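PDB 4R5O: quinonprotein alcohol dehydrogenase-like protein from Bacteroides thetaiotaomicron VPI-5482, which is of unknown function but binds calcium and combines an immunoglobulin-like beta-sandwich domain with a seven-bladed beta-propeller. Local coordinates for residues Ala283-Val288 with Tyr352-Ser357; Gly330-Glu335 with Ile339-Ser344. All coordinates share one frame; numbering follows the deposited sequence.

Interaction 1 (Ala283-Val288 with Tyr352-Ser357); sequences AKDGNV and YILGDS. With CA (calcium ion), chain L.
Asp-285 and Ala-283 meet a single side chain, that of Leu-354, where a loop of one propeller sheet faces a turn in the next. Residues 283-286 form a type I beta turn, and Leu-354 lies in a type II turn from Ile-353 to Asp-356. Along Asp-285, CB lies 4.0 Å from Leu-354 CD1, CG 3.8 Å from the same methyl, and OD1 and OD2 both 4.1 Å from it. With chi1 at 65°, the carboxylate folds back over its own turn: OD1 accepts from Asn-287 N (2.9 Å) from above the carboxylate plane, an Asx turn, while OD2 is hydrogen-bonded by Tyr-289 OH. The methyl of Ala-283 touches the leucine as well, CB to CD1 3.9 Å. Without its carboxylate, as with an alanine here, the turn would probably lose the acceptor for Asn-287 N and for the Tyr-289 hydroxyl, and Leu-354 CD1 its contact with CG. Beyond the leucine, the type II turn leads to Asp-356, which binds calcium through OD1 together with Asp-358. No hydrogen bond joins the two segments; the carboxylate is engaged by its own loop and the following strand and offers Leu-354 mainly van der Waals contact.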
ATOM      1  N   ALA A 283      13.333  15.741  -7.111  1.00 41.92           N
ATOM      2  CA  ALA A 283      12.904  16.265  -8.417  1.00 42.09           C
ATOM      3  C   ALA A 283      13.864  15.848  -9.527  1.00 47.59           C
ATOM      4  O   ALA A 283      14.913  15.257  -9.241  1.00 46.51           O
ATOM      5  CB  ALA A 283      12.783  17.766  -8.374  1.00 42.76           C
ATOM      6  N   LYS A 284      13.484  16.133 -10.807  1.00 48.14           N
ATOM      7  CA  LYS A 284      14.238  15.717 -12.010  1.00 49.79           C
ATOM      8  C   LYS A 284      15.601  16.424 -12.079  1.00 56.23           C
ATOM      9  O   LYS A 284      16.515  15.865 -12.679  1.00 59.50           O
ATOM     10  CB  LYS A 284      13.455  15.961 -13.307  1.00 52.04           C
ATOM     11  CG  LYS A 284      14.025  15.171 -14.483  1.00 71.58           C
ATOM     12  CD  LYS A 284      13.453  15.603 -15.801  1.00 83.31           C
ATOM     13  CE  LYS A 284      14.157  14.889 -16.924  1.00102.37           C
ATOM     14  NZ  LYS A 284      13.681  15.360 -18.247  1.00121.03           N
ATOM     15  N   ASP A 285      15.773  17.576 -11.412  1.00 50.78           N
ATOM     16  CA  ASP A 285      17.061  18.272 -11.360  1.00 49.77           C
ATOM     17  C   ASP A 285      18.074  17.548 -10.417  1.00 53.98           C
ATOM     18  O   ASP A 285      19.226  17.981 -10.308  1.00 55.33           O
ATOM     19  CB  ASP A 285      16.861  19.722 -10.895  1.00 50.77           C
ATOM     20  CG  ASP A 285      16.350  19.920  -9.485  1.00 57.06           C
ATOM     21  OD1 ASP A 285      15.955  18.929  -8.847  1.00 56.71           O
ATOM     22  OD2 ASP A 285      16.337  21.066  -9.027  1.00 67.94           O
ATOM     23  N   GLY A 286      17.615  16.485  -9.743  1.00 48.33           N
ATOM     24  CA  GLY A 286      18.400  15.662  -8.825  1.00 46.61           C
ATOM     25  C   GLY A 286      18.448  16.204  -7.417  1.00 50.29           C
ATOM     26  O   GLY A 286      19.183  15.679  -6.575  1.00 50.78           O
ATOM     27  N   ASN A 287      17.662  17.265  -7.154  1.00 46.21           N
ATOM     28  CA  ASN A 287      17.605  17.930  -5.856  1.00 45.09           C
ATOM     29  C   ASN A 287      16.346  17.522  -5.089  1.00 48.32           C
ATOM     30  O   ASN A 287      15.400  16.990  -5.674  1.00 48.60           O
ATOM     31  CB  ASN A 287      17.667  19.457  -6.009  1.00 39.86           C
ATOM     32  CG  ASN A 287      19.023  19.960  -6.437  1.00 51.56           C
ATOM     33  OD1 ASN A 287      19.141  20.825  -7.301  1.00 41.72           O
ATOM     34  ND2 ASN A 287      20.084  19.359  -5.937  1.00 55.11           N
ATOM     35  N   VAL A 288      16.375  17.724  -3.755  1.00 43.33           N
ATOM     36  CA  VAL A 288      15.262  17.397  -2.871  1.00 41.33           C
ATOM     37  C   VAL A 288      14.559  18.677  -2.552  1.00 44.62           C
ATOM     38  O   VAL A 288      15.203  19.683  -2.268  1.00 46.04           O
ATOM     39  CB  VAL A 288      15.713  16.619  -1.613  1.00 43.09           C
ATOM     40  CG1 VAL A 288      14.656  16.638  -0.509  1.00 41.85           C
ATOM     41  CG2 VAL A 288      16.067  15.189  -2.004  1.00 42.44           C
ATOM     42  N   TYR A 352       4.222  23.163 -10.232  1.00 48.93           N
ATOM     43  CA  TYR A 352       5.424  23.975 -10.132  1.00 47.82           C
ATOM     44  C   TYR A 352       6.465  23.463 -11.090  1.00 53.98           C
ATOM     45  O   TYR A 352       6.841  22.299 -11.057  1.00 52.97           O
ATOM     46  CB  TYR A 352       5.985  24.020  -8.699  1.00 46.99           C
ATOM     47  CG  TYR A 352       7.304  24.763  -8.569  1.00 47.72           C
ATOM     48  CD1 TYR A 352       7.400  26.123  -8.874  1.00 49.84           C
ATOM     49  CD2 TYR A 352       8.440  24.127  -8.077  1.00 47.81           C
ATOM     50  CE1 TYR A 352       8.607  26.816  -8.750  1.00 47.96           C
ATOM     51  CE2 TYR A 352       9.650  24.813  -7.935  1.00 48.90           C
ATOM     52  CZ  TYR A 352       9.725  26.159  -8.271  1.00 54.54           C
ATOM     53  OH  TYR A 352      10.898  26.858  -8.127  1.00 55.47           O
ATOM     54  N   ILE A 353       6.960  24.371 -11.913  1.00 53.79           N
ATOM     55  CA  ILE A 353       8.006  24.090 -12.875  1.00 53.82           C
ATOM     56  C   ILE A 353       9.261  24.674 -12.289  1.00 56.41           C
ATOM     57  O   ILE A 353       9.393  25.889 -12.217  1.00 56.96           O
ATOM     58  CB  ILE A 353       7.622  24.641 -14.263  1.00 57.60           C
ATOM     59  CG1 ILE A 353       6.307  23.948 -14.742  1.00 57.46           C
ATOM     60  CG2 ILE A 353       8.771  24.394 -15.243  1.00 58.94           C
ATOM     61  CD1 ILE A 353       5.492  24.675 -15.826  1.00 60.41           C
ATOM     62  N   LEU A 354      10.142  23.799 -11.805  1.00 52.02           N
ATOM     63  CA  LEU A 354      11.413  24.127 -11.166  1.00 52.46           C
ATOM     64  C   LEU A 354      12.075  25.356 -11.830  1.00 60.01           C
ATOM     65  O   LEU A 354      12.300  25.352 -13.045  1.00 60.23           O
ATOM     66  CB  LEU A 354      12.391  22.915 -11.222  1.00 51.78           C
ATOM     67  CG  LEU A 354      11.879  21.526 -10.874  1.00 55.45           C
ATOM     68  CD1 LEU A 354      12.944  20.456 -11.170  1.00 55.84           C
ATOM     69  CD2 LEU A 354      11.373  21.448  -9.453  1.00 56.64           C
ATOM     70  N   GLY A 355      12.335  26.391 -11.031  1.00 58.81           N
ATOM     71  CA  GLY A 355      12.971  27.629 -11.473  1.00 60.99           C
ATOM     72  C   GLY A 355      12.058  28.681 -12.082  1.00 68.61           C
ATOM     73  O   GLY A 355      12.478  29.832 -12.280  1.00 70.26           O
ATOM     74  N   ASP A 356      10.819  28.300 -12.413  1.00 64.55           N
ATOM     75  CA  ASP A 356       9.911  29.250 -13.002  1.00 65.22           C
ATOM     76  C   ASP A 356       8.780  29.483 -12.026  1.00 71.28           C
ATOM     77  O   ASP A 356       7.921  28.614 -11.852  1.00 70.78           O
ATOM     78  CB  ASP A 356       9.438  28.742 -14.359  1.00 67.12           C
ATOM     79  CG  ASP A 356       8.554  29.691 -15.136  1.00 75.30           C
ATOM     80  OD1 ASP A 356       8.679  30.929 -14.935  1.00 72.56           O
ATOM     81  OD2 ASP A 356       7.774  29.202 -15.991  1.00 86.20           O
ATOM     82  N   SER A 357       8.825  30.640 -11.331  1.00 68.79           N
ATOM     83  CA  SER A 357       7.849  31.063 -10.317  1.00 68.34           C
ATOM     84  C   SER A 357       6.506  31.491 -10.954  1.00 68.75           C
ATOM     85  O   SER A 357       5.520  31.646 -10.234  1.00 67.63           O
ATOM     86  CB  SER A 357       8.417  32.211  -9.482  1.00 76.30           C
ATOM     87  OG  SER A 357       8.780  33.328 -10.281  1.00 95.41           O
TER
HETATM   88 CA    CA L 508       7.851  31.708 -17.546  1.00 99.81          CA

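Interaction 2 (Gly330-Glu335 with Ile339-Ser344); sequences GMVASE and IIYLVS
Val-332 and Tyr-341 form the hydrogen-bonded pair of an antiparallel beta hairpin, the first two strands of a three-stranded sheet in the beta-propeller. Three backbone bonds fix the register. Tyr-341 N donates to Val-332 O (2.8 Å), Val-332 N returns a bond to Tyr-341 O (3.1 Å) lying in the carbonyl plane, and toward the turn Ser-334 N reaches Ile-339 O with its N-H almost straight at the acceptor (173°), although the donor is tilted from the carbonyl plane. Weaker CA-H...O contacts from Ile-340 CA to Val-332 O and from Ala-333 CA to Ile-339 O lie between these bonds. The turn is tied from within by Ser-334 OG, which is hydrogen-bonded by the backbone N of Thr-336 and of Glu-337.

Apolar contacts divide between the two faces of the hairpin. On the face of Ala-333 and Ile-340, selenomethionine Met-331 extends alongside Leu-342, both pointing the same way, with Met-331 CG 3.7 Å from Leu-342 CB; its CB meets the CG2 branch of Ile-340 at 3.9 Å. Tyr-289 and Leu-291 of strand 288-294 pack against this side. On the other face Val-332 and Tyr-341 cross at an angle, both resting on Leu-377 of strand 371-379, so the hairpin is buried between two neighbouring sheets. Val-332 places CG1 between its backbone N and carbonyl carbon (chi1 67°), which brings that branch to 3.9 Å from Tyr-341 CB.

The ring of Tyr-341 gathers the remaining contacts. It meets the ring of Phe-364 at about 50°, Val-332 O lies at its edge near its plane, and Ile-339 CG2 stands 3.5 Å above one face, offset toward the rim.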
ATOM      1  N   GLY A 330       0.880  15.322   0.781  1.00 39.20           N
ATOM      2  CA  GLY A 330       2.160  15.345   0.102  1.00 38.31           C
ATOM      3  C   GLY A 330       2.185  15.715  -1.356  1.00 40.82           C
ATOM      4  O   GLY A 330       1.226  15.477  -2.093  1.00 40.54           O
HETATM    5  N   MSE A 331       3.318  16.322  -1.755  1.00 37.12           N
HETATM    6  CA  MSE A 331       3.672  16.739  -3.127  1.00 35.46           C
HETATM    7  C   MSE A 331       4.076  15.558  -3.916  1.00 39.09           C
HETATM    8  O   MSE A 331       4.306  14.515  -3.336  1.00 39.71           O
HETATM    9  CB  MSE A 331       4.845  17.770  -3.129  1.00 36.21           C
HETATM   10  CG  MSE A 331       4.625  18.998  -2.253  1.00 39.99           C
HETATM   11 SE   MSE A 331       6.179  20.120  -2.299  0.75 43.76          SE
HETATM   12  CE  MSE A 331       7.504  18.926  -1.501  1.00 39.76           C
ATOM     13  N   VAL A 332       4.249  15.708  -5.210  1.00 36.66           N
ATOM     14  CA  VAL A 332       4.747  14.605  -6.009  1.00 36.26           C
ATOM     15  C   VAL A 332       5.563  15.226  -7.139  1.00 42.62           C
ATOM     16  O   VAL A 332       5.161  16.226  -7.725  1.00 41.93           O
ATOM     17  CB  VAL A 332       3.657  13.608  -6.501  1.00 38.94           C
ATOM     18  CG1 VAL A 332       2.691  14.234  -7.502  1.00 38.83           C
ATOM     19  CG2 VAL A 332       4.288  12.334  -7.065  1.00 38.36           C
ATOM     20  N   ALA A 333       6.745  14.647  -7.386  1.00 41.58           N
ATOM     21  CA  ALA A 333       7.666  15.076  -8.422  1.00 41.77           C
ATOM     22  C   ALA A 333       7.655  14.119  -9.606  1.00 48.45           C
ATOM     23  O   ALA A 333       7.502  12.908  -9.457  1.00 47.28           O
ATOM     24  CB  ALA A 333       9.069  15.174  -7.851  1.00 41.85           C
ATOM     25  N   SER A 334       7.818  14.683 -10.788  1.00 49.34           N
ATOM     26  CA  SER A 334       7.952  13.962 -12.034  1.00 49.74           C
ATOM     27  C   SER A 334       9.393  13.517 -12.214  1.00 54.07           C
ATOM     28  O   SER A 334      10.314  14.267 -11.875  1.00 53.16           O
ATOM     29  CB  SER A 334       7.501  14.836 -13.197  1.00 53.66           C
ATOM     30  OG  SER A 334       7.709  14.169 -14.429  1.00 66.67           O
ATOM     31  N   GLU A 335       9.588  12.291 -12.730  1.00 52.08           N
ATOM     32  CA  GLU A 335      10.915  11.728 -13.012  1.00 51.94           C
ATOM     33  C   GLU A 335      11.357  12.066 -14.422  1.00 58.70           C
ATOM     34  O   GLU A 335      12.539  11.947 -14.734  1.00 59.23           O
ATOM     35  CB  GLU A 335      10.912  10.205 -12.824  1.00 52.35           C
ATOM     36  CG  GLU A 335      10.783   9.741 -11.382  1.00 57.25           C
ATOM     37  CD  GLU A 335      10.632   8.242 -11.160  1.00 72.22           C
ATOM     38  OE1 GLU A 335      10.529   7.472 -12.148  1.00 46.11           O
ATOM     39  OE2 GLU A 335      10.521   7.852  -9.974  1.00 70.69           O
ATOM     40  N   ILE A 339       8.963  19.228 -12.974  1.00 54.00           N
ATOM     41  CA  ILE A 339       7.678  19.525 -12.371  1.00 53.79           C
ATOM     42  C   ILE A 339       7.532  18.929 -10.958  1.00 55.42           C
ATOM     43  O   ILE A 339       8.007  17.827 -10.659  1.00 54.61           O
ATOM     44  CB  ILE A 339       6.595  18.920 -13.326  1.00 57.89           C
ATOM     45  CG1 ILE A 339       6.425  19.783 -14.580  1.00 60.41           C
ATOM     46  CG2 ILE A 339       5.235  18.707 -12.664  1.00 57.80           C
ATOM     47  CD1 ILE A 339       5.543  19.150 -15.631  1.00 76.46           C
ATOM     48  N   ILE A 340       6.806  19.676 -10.117  1.00 49.70           N
ATOM     49  CA  ILE A 340       6.327  19.263  -8.805  1.00 47.03           C
ATOM     50  C   ILE A 340       4.856  19.675  -8.716  1.00 48.05           C
ATOM     51  O   ILE A 340       4.511  20.827  -8.990  1.00 47.87           O
ATOM     52  CB  ILE A 340       7.147  19.770  -7.592  1.00 48.67           C
ATOM     53  CG1 ILE A 340       8.635  19.397  -7.727  1.00 48.50           C
ATOM     54  CG2 ILE A 340       6.527  19.249  -6.270  1.00 47.66           C
ATOM     55  CD1 ILE A 340       9.528  19.966  -6.712  1.00 51.72           C
ATOM     56  N   TYR A 341       3.998  18.720  -8.389  1.00 42.54           N
ATOM     57  CA  TYR A 341       2.597  18.982  -8.117  1.00 42.12           C
ATOM     58  C   TYR A 341       2.433  19.195  -6.609  1.00 45.73           C
ATOM     59  O   TYR A 341       2.991  18.418  -5.835  1.00 45.00           O
ATOM     60  CB  TYR A 341       1.700  17.852  -8.631  1.00 42.82           C
ATOM     61  CG  TYR A 341       1.708  17.685 -10.128  1.00 45.86           C
ATOM     62  CD1 TYR A 341       0.864  18.440 -10.939  1.00 48.85           C
ATOM     63  CD2 TYR A 341       2.510  16.728 -10.737  1.00 46.49           C
ATOM     64  CE1 TYR A 341       0.860  18.282 -12.325  1.00 48.90           C
ATOM     65  CE2 TYR A 341       2.499  16.550 -12.121  1.00 47.60           C
ATOM     66  CZ  TYR A 341       1.679  17.338 -12.910  1.00 51.06           C
ATOM     67  OH  TYR A 341       1.635  17.157 -14.266  1.00 54.54           O
ATOM     68  N   LEU A 342       1.717  20.246  -6.189  1.00 42.43           N
ATOM     69  CA  LEU A 342       1.487  20.508  -4.769  1.00 43.10           C
ATOM     70  C   LEU A 342       0.062  21.045  -4.593  1.00 48.84           C
ATOM     71  O   LEU A 342      -0.513  21.580  -5.538  1.00 48.86           O
ATOM     72  CB  LEU A 342       2.544  21.449  -4.126  1.00 43.88           C
ATOM     73  CG  LEU A 342       2.770  22.899  -4.589  1.00 49.79           C
ATOM     74  CD1 LEU A 342       3.730  23.581  -3.657  1.00 49.76           C
ATOM     75  CD2 LEU A 342       3.356  22.993  -5.992  1.00 53.19           C
ATOM     76  N   VAL A 343      -0.533  20.800  -3.404  1.00 45.31           N
ATOM     77  CA  VAL A 343      -1.927  21.117  -3.055  1.00 43.42           C
ATOM     78  C   VAL A 343      -2.029  22.321  -2.127  1.00 44.76           C
ATOM     79  O   VAL A 343      -1.387  22.353  -1.080  1.00 42.90           O
ATOM     80  CB  VAL A 343      -2.615  19.914  -2.372  1.00 46.85           C
ATOM     81  CG1 VAL A 343      -4.125  20.136  -2.268  1.00 47.49           C
ATOM     82  CG2 VAL A 343      -2.324  18.613  -3.101  1.00 46.33           C
ATOM     83  N   SER A 344      -2.892  23.273  -2.485  1.00 43.12           N
ATOM     84  CA  SER A 344      -3.177  24.432  -1.661  1.00 44.22           C
ATOM     85  C   SER A 344      -4.239  24.050  -0.639  1.00 52.20           C
ATOM     86  O   SER A 344      -4.955  23.051  -0.815  1.00 51.21           O
ATOM     87  CB  SER A 344      -3.594  25.632  -2.501  1.00 48.37           C
ATOM     88  OG  SER A 344      -4.793  25.376  -3.212  1.00 66.14           O
TER

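How the interactions relate
Interaction 2 is fully buried, between neighbouring sheets, whereas interaction 1 is smaller, only partly buried and farther from the centre of the chain. Strand 339-343 connects them: it pairs with 332-333 on one side and with 349-353 on the other, where Tyr-352 N lies 2.7 Å from Ile-340 O in a probable hydrogen bond. Apolar packing continues the link, since Leu-354 CD2 touches Ile-340 CD1 at 3.6 Å. Lys-284 CG also packs against Glu-335 O, beside the hairpin turn. Backbone pairing within one sheet thus dominates the inner contact, while the outer one joins two sheets mainly through side chains, with no hydrogen bond across it.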